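Local coordinates for tailspike protein (PDB 6E1R) that is a trimeric phage tailspike, probably a hydrolase that binds and cuts surface polysaccharide of its Acinetobacter host, at residues 111-116 against 129-134; 435-440 against 475-480. All coordinates share one frame; numbering follows the deposited sequence.

Contact 1 of 2, residues 111-116 against 129-134; sequences LVVDFD and LRIEGD
Arg-130, whose carbonyl O accepts the N-H of Leu-111, has Glu-132 OE2 in plane at the edge of its guanidinium. The salt bridge is loose: NE and NH2 each make a weak bond to OE2. Both groups have stronger partners on a second subunit, Gly-133 for Arg-130 and Lys-168 for Glu-132. The carboxylate of Asp-134 brings OD1 to 3.1 Å from Val-113 O. Two acceptors cannot bond each other, but Arg-142 serves both: NE bonds Val-113 O, and NH2 forms a salt bridge with Asp-134 OD1.

The strands 111-113 and 129-133 run parallel, at 28°. Three backbone bonds join them. Leu-111 N lies 2.7 Å from Arg-130 O, Glu-132 N 2.8 Å from Leu-111 O, and Val-113 N 2.9 Å from Glu-132 O. The second is the most bent, 155° at the hydrogen.

Leu-111, Val-113 and Ile-131 share one face. Chi2 of Ile-131 (176°) extends CD1 to 3.6 Å from Val-113 CG2 and 4.0 Å from Leu-111 CD2. Ala-100 and Ala-104 of helix 94-106 pack against Leu-111. Val-112 and Glu-132 point to the other face. Such paired strands belong to successive coils of a right-handed parallel beta-helix, the fold of many phage tailspikes.

Contact 2 of 2, residues 435-440 against 475-480; sequences YKKTIN and GTTAAA
A water ties Asn-440 to the pair Gly-475 and Thr-476 by three bonds. It accepts from Asn-440 N at 2.7 Å. It donates to Gly-475 O at 2.8 Å. Its third partner is Thr-476 OG1 at 3.0 Å. The site lies in the antiparallel beta domain near the C-terminus. Strand 435-443 is an outer strand of a sheet of this chain, and residues 475-480 lie in the loop of the beta-hairpin formed by 465-474 and 484-494. Strand 539-548 runs between strands 435-443 and 465-474.

A second water makes the other bridge. It accepts from Lys-437 NZ at 2.7 Å and bonds Thr-477 OG1 at 2.9 Å. Chi2 of Lys-437 (81°) turns CD out of the extended line, and chi4 (-61°) turns NZ to the water. No direct hydrogen bond joins the two segments, so their polar linkage runs through water.

Both ends of the first bridge have positive phi. At Gly-475 it is 98°, a conformation in which a CB would collide with the preceding carbonyl O. Asn-440 has positive psi as well, in the left-handed region. Its side chain packs on Arg-540 of strand 539-548, and Ile-439 packs on Ala-542 of the same strand.

The loop also meets the third subunit. Ala-479 O accepts from Ser-463 OG of that subunit, and Thr-477 packs on Ile-459 there.

The apolar part is small. Thr-476 CG2 is anti to its backbone N, with OG1 left beside that N to bond the water. The methyl CG2 lies 3.8 Å from Ile-439 CG2. Lys-437 CE sits 3.5 Å from Thr-476 O.

The two contacts lie on opposite sides of the chain's centre, in different domains. Their centres are 74 Å apart and their nearest atoms about 63 Å apart, so neither acts on the other directly. Both segments of contact 1 precede both of contact 2 in the sequence, with most of the parallel beta-helix strands between them. Their character differs. Contact 1 is buried and held by backbone bonds, whereas contact 2 is a surface contact bridged by water. Both touch the third subunit, and contact 1 also reaches the second. Both thus lie beside a subunit interface, far apart along the chain.

Contact 1 of 2, residues 111-116 against 129-134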
loop_
_atom_site.group_PDB
_atom_site.type_symbol
_atom_site.label_atom_id
_atom_site.label_comp_id
_atom_site.label_asym_id
_atom_site.label_seq_id
_atom_site.Cartn_x
_atom_site.Cartn_y
_atom_site.Cartn_z
ATOM N N LEU A 111 24.911 -10.442 -19.546
ATOM C CA LEU A 111 24.844 -11.600 -20.421
ATOM C C LEU A 111 23.473 -11.655 -21.081
ATOM O O LEU A 111 22.455 -11.377 -20.441
ATOM C CB LEU A 111 25.106 -12.891 -19.644
ATOM C CG LEU A 111 25.029 -14.199 -20.432
ATOM C CD1 LEU A 111 26.081 -14.237 -21.529
ATOM C CD2 LEU A 111 25.169 -15.387 -19.496
ATOM N N VAL A 112 23.449 -12.004 -22.363
ATOM C CA VAL A 112 22.222 -12.040 -23.148
ATOM C C VAL A 112 22.058 -13.438 -23.722
ATOM O O VAL A 112 22.981 -13.970 -24.352
ATOM C CB VAL A 112 22.236 -10.990 -24.274
ATOM C CG1 VAL A 112 21.030 -11.168 -25.183
ATOM C CG2 VAL A 112 22.268 -9.586 -23.690
ATOM N N VAL A 113 20.886 -14.026 -23.514
ATOM C CA VAL A 113 20.545 -15.329 -24.068
ATOM C C VAL A 113 19.771 -15.074 -25.354
ATOM O O VAL A 113 18.641 -14.574 -25.324
ATOM C CB VAL A 113 19.731 -16.173 -23.078
ATOM C CG1 VAL A 113 19.601 -17.602 -23.580
ATOM C CG2 VAL A 113 20.374 -16.142 -21.703
ATOM N N ASP A 114 20.376 -15.418 -26.489
ATOM C CA ASP A 114 19.822 -15.090 -27.794
ATOM C C ASP A 114 19.061 -16.241 -28.440
ATOM O O ASP A 114 18.404 -16.025 -29.465
ATOM C CB ASP A 114 20.937 -14.601 -28.728
ATOM C CG ASP A 114 22.171 -15.474 -28.670
ATOM O OD1 ASP A 114 22.352 -16.183 -27.656
ATOM O OD2 ASP A 114 22.971 -15.437 -29.630
ATOM N N PHE A 115 19.134 -17.447 -27.882
ATOM C CA PHE A 115 18.277 -18.540 -28.318
ATOM C C PHE A 115 18.008 -19.446 -27.125
ATOM O O PHE A 115 18.745 -19.437 -26.135
ATOM C CB PHE A 115 18.893 -19.325 -29.486
ATOM C CG PHE A 115 20.039 -20.214 -29.094
ATOM C CD1 PHE A 115 21.324 -19.708 -28.990
ATOM C CD2 PHE A 115 19.836 -21.563 -28.854
ATOM C CE1 PHE A 115 22.381 -20.526 -28.639
ATOM C CE2 PHE A 115 20.888 -22.386 -28.500
ATOM C CZ PHE A 115 22.162 -21.867 -28.395
ATOM N N ASP A 116 16.939 -20.233 -27.229
ATOM C CA ASP A 116 16.506 -21.054 -26.105
ATOM C C ASP A 116 17.538 -22.133 -25.810
ATOM O O ASP A 116 17.956 -22.873 -26.706
ATOM C CB ASP A 116 15.142 -21.680 -26.392
ATOM C CG ASP A 116 14.044 -20.642 -26.547
ATOM O OD1 ASP A 116 14.201 -19.524 -26.011
ATOM O OD2 ASP A 116 13.025 -20.944 -27.203
ATOM N N LEU A 129 25.762 -11.557 -11.326
ATOM C CA LEU A 129 25.345 -11.974 -12.659
ATOM C C LEU A 129 24.117 -11.190 -13.099
ATOM O O LEU A 129 23.087 -11.200 -12.419
ATOM C CB LEU A 129 25.041 -13.469 -12.688
ATOM C CG LEU A 129 24.352 -13.903 -13.989
ATOM C CD1 LEU A 129 25.292 -13.781 -15.185
ATOM C CD2 LEU A 129 23.772 -15.307 -13.885
ATOM N N ARG A 130 24.221 -10.518 -14.241
ATOM C CA ARG A 130 23.078 -9.889 -14.893
ATOM C C ARG A 130 22.864 -10.593 -16.227
ATOM O O ARG A 130 23.677 -10.453 -17.146
ATOM C CB ARG A 130 23.304 -8.390 -15.082
ATOM C CG ARG A 130 22.226 -7.698 -15.895
ATOM C CD ARG A 130 22.564 -6.235 -16.109
ATOM N NE ARG A 130 21.694 -5.609 -17.099
ATOM C CZ ARG A 130 21.915 -4.414 -17.633
ATOM N NH1 ARG A 130 22.977 -3.709 -17.266
ATOM N NH2 ARG A 130 21.072 -3.918 -18.529
ATOM N N ILE A 131 21.774 -11.350 -16.329
ATOM C CA ILE A 131 21.472 -12.147 -17.511
ATOM C C ILE A 131 20.065 -11.799 -17.976
ATOM O O ILE A 131 19.133 -11.743 -17.166
ATOM C CB ILE A 131 21.615 -13.656 -17.226
ATOM C CG1 ILE A 131 21.172 -14.487 -18.431
ATOM C CG2 ILE A 131 20.849 -14.052 -15.967
ATOM C CD1 ILE A 131 21.378 -15.974 -18.240
ATOM N N GLU A 132 19.916 -11.548 -19.276
ATOM C CA GLU A 132 18.653 -11.114 -19.853
ATOM C C GLU A 132 18.331 -11.953 -21.084
ATOM O O GLU A 132 19.186 -12.656 -21.630
ATOM C CB GLU A 132 18.691 -9.623 -20.217
ATOM C CG GLU A 132 19.038 -8.707 -19.051
ATOM C CD GLU A 132 19.125 -7.248 -19.457
ATOM O OE1 GLU A 132 19.532 -6.972 -20.605
ATOM O OE2 GLU A 132 18.794 -6.375 -18.626
ATOM N N GLY A 133 17.078 -11.872 -21.515
ATOM C CA GLY A 133 16.632 -12.575 -22.702
ATOM C C GLY A 133 15.926 -11.637 -23.658
ATOM O O GLY A 133 15.241 -10.700 -23.250
ATOM N N ASP A 134 16.106 -11.906 -24.953
ATOM C CA ASP A 134 15.536 -11.076 -26.009
ATOM C C ASP A 134 14.349 -11.740 -26.702
ATOM O O ASP A 134 14.016 -11.375 -27.834
ATOM C CB ASP A 134 16.606 -10.713 -27.039
ATOM C CG ASP A 134 17.349 -11.927 -27.572
ATOM O OD1 ASP A 134 16.897 -13.067 -27.328
ATOM O OD2 ASP A 134 18.382 -11.740 -28.251
#

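Contact 2 of 2, residues 435-440 against 475-480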
loop_
_atom_site.group_PDB
_atom_site.type_symbol
_atom_site.label_atom_id
_atom_site.label_comp_id
_atom_site.label_asym_id
_atom_site.label_seq_id
_atom_site.Cartn_x
_atom_site.Cartn_y
_atom_site.Cartn_z
ATOM N N TYR A 435 -19.411 -3.784 33.870
ATOM C CA TYR A 435 -20.185 -4.958 34.240
ATOM C C TYR A 435 -19.272 -6.021 34.832
ATOM O O TYR A 435 -18.140 -6.207 34.374
ATOM C CB TYR A 435 -20.930 -5.490 33.009
ATOM C CG TYR A 435 -21.318 -6.954 33.016
ATOM C CD1 TYR A 435 -20.435 -7.932 32.571
ATOM C CD2 TYR A 435 -22.586 -7.354 33.414
ATOM C CE1 TYR A 435 -20.793 -9.265 32.555
ATOM C CE2 TYR A 435 -22.954 -8.686 33.399
ATOM C CZ TYR A 435 -22.053 -9.637 32.968
ATOM O OH TYR A 435 -22.410 -10.965 32.949
ATOM N N LYS A 436 -19.766 -6.716 35.855
ATOM C CA LYS A 436 -19.034 -7.817 36.462
ATOM C C LYS A 436 -19.994 -8.942 36.807
ATOM O O LYS A 436 -21.110 -8.698 37.275
ATOM C CB LYS A 436 -18.275 -7.380 37.721
ATOM C CG LYS A 436 -17.251 -8.405 38.180
ATOM C CD LYS A 436 -17.138 -8.470 39.688
ATOM C CE LYS A 436 -16.170 -9.562 40.113
ATOM N NZ LYS A 436 -16.591 -10.901 39.614
ATOM N N LYS A 437 -19.548 -10.172 36.571
ATOM C CA LYS A 437 -20.318 -11.377 36.845
ATOM C C LYS A 437 -19.613 -12.194 37.913
ATOM O O LYS A 437 -18.405 -12.436 37.820
ATOM C CB LYS A 437 -20.473 -12.217 35.572
ATOM C CG LYS A 437 -21.237 -13.526 35.735
ATOM C CD LYS A 437 -22.733 -13.329 35.723
ATOM C CE LYS A 437 -23.454 -14.632 35.420
ATOM N NZ LYS A 437 -23.077 -15.167 34.082
ATOM N N THR A 438 -20.364 -12.607 38.931
ATOM C CA THR A 438 -19.860 -13.510 39.957
ATOM C C THR A 438 -20.849 -14.656 40.090
ATOM O O THR A 438 -22.033 -14.427 40.359
ATOM C CB THR A 438 -19.674 -12.792 41.296
ATOM O OG1 THR A 438 -18.964 -11.566 41.085
ATOM C CG2 THR A 438 -18.875 -13.665 42.252
ATOM N N ILE A 439 -20.367 -15.882 39.903
ATOM C CA ILE A 439 -21.233 -17.054 39.935
ATOM C C ILE A 439 -20.882 -17.918 41.137
ATOM O O ILE A 439 -19.941 -17.615 41.879
ATOM C CB ILE A 439 -21.130 -17.859 38.626
ATOM C CG1 ILE A 439 -19.723 -18.437 38.462
ATOM C CG2 ILE A 439 -21.495 -16.986 37.436
ATOM C CD1 ILE A 439 -19.598 -19.425 37.322
ATOM N N ASN A 440 -21.645 -18.996 41.331
ATOM C CA ASN A 440 -21.395 -19.966 42.398
ATOM C C ASN A 440 -21.411 -19.305 43.774
ATOM O O ASN A 440 -20.612 -19.636 44.652
ATOM C CB ASN A 440 -20.084 -20.719 42.166
ATOM C CG ASN A 440 -20.055 -21.433 40.829
ATOM O OD1 ASN A 440 -21.101 -21.732 40.251
ATOM N ND2 ASN A 440 -18.856 -21.709 40.330
ATOM N N GLY A 475 -29.300 -19.774 40.505
ATOM C CA GLY A 475 -28.526 -20.550 39.556
ATOM C C GLY A 475 -27.306 -19.809 39.051
ATOM O O GLY A 475 -26.686 -19.042 39.795
ATOM N N THR A 476 -26.954 -20.025 37.786
ATOM C CA THR A 476 -25.765 -19.423 37.197
ATOM C C THR A 476 -26.097 -18.455 36.072
ATOM O O THR A 476 -25.611 -17.318 36.075
ATOM C CB THR A 476 -24.820 -20.519 36.680
ATOM O OG1 THR A 476 -24.513 -21.428 37.744
ATOM C CG2 THR A 476 -23.530 -19.908 36.161
ATOM N N THR A 477 -26.920 -18.868 35.111
ATOM C CA THR A 477 -27.255 -18.054 33.951
ATOM C C THR A 477 -28.766 -17.895 33.867
ATOM O O THR A 477 -29.506 -18.872 34.019
ATOM C CB THR A 477 -26.713 -18.680 32.661
ATOM O OG1 THR A 477 -25.281 -18.718 32.714
ATOM C CG2 THR A 477 -27.149 -17.874 31.446
ATOM N N ALA A 478 -29.215 -16.664 33.636
ATOM C CA ALA A 478 -30.641 -16.380 33.589
ATOM C C ALA A 478 -31.293 -17.053 32.386
ATOM O O ALA A 478 -30.694 -17.187 31.315
ATOM C CB ALA A 478 -30.884 -14.872 33.540
ATOM N N ALA A 479 -32.537 -17.478 32.578
ATOM C CA ALA A 479 -33.336 -18.080 31.521
ATOM C C ALA A 479 -34.793 -17.700 31.756
ATOM O O ALA A 479 -35.103 -16.871 32.617
ATOM C CB ALA A 479 -33.126 -19.599 31.481
ATOM N N ALA A 480 -35.691 -18.304 30.985
ATOM C CA ALA A 480 -37.113 -18.053 31.166
ATOM C C ALA A 480 -37.577 -18.620 32.501
ATOM O O ALA A 480 -37.357 -19.798 32.797
ATOM C CB ALA A 480 -37.915 -18.666 30.020
HETATM O O HOH W 1 -22.672 -17.641 33.172
HETATM O O HOH W 2 -23.963 -19.591 40.097
#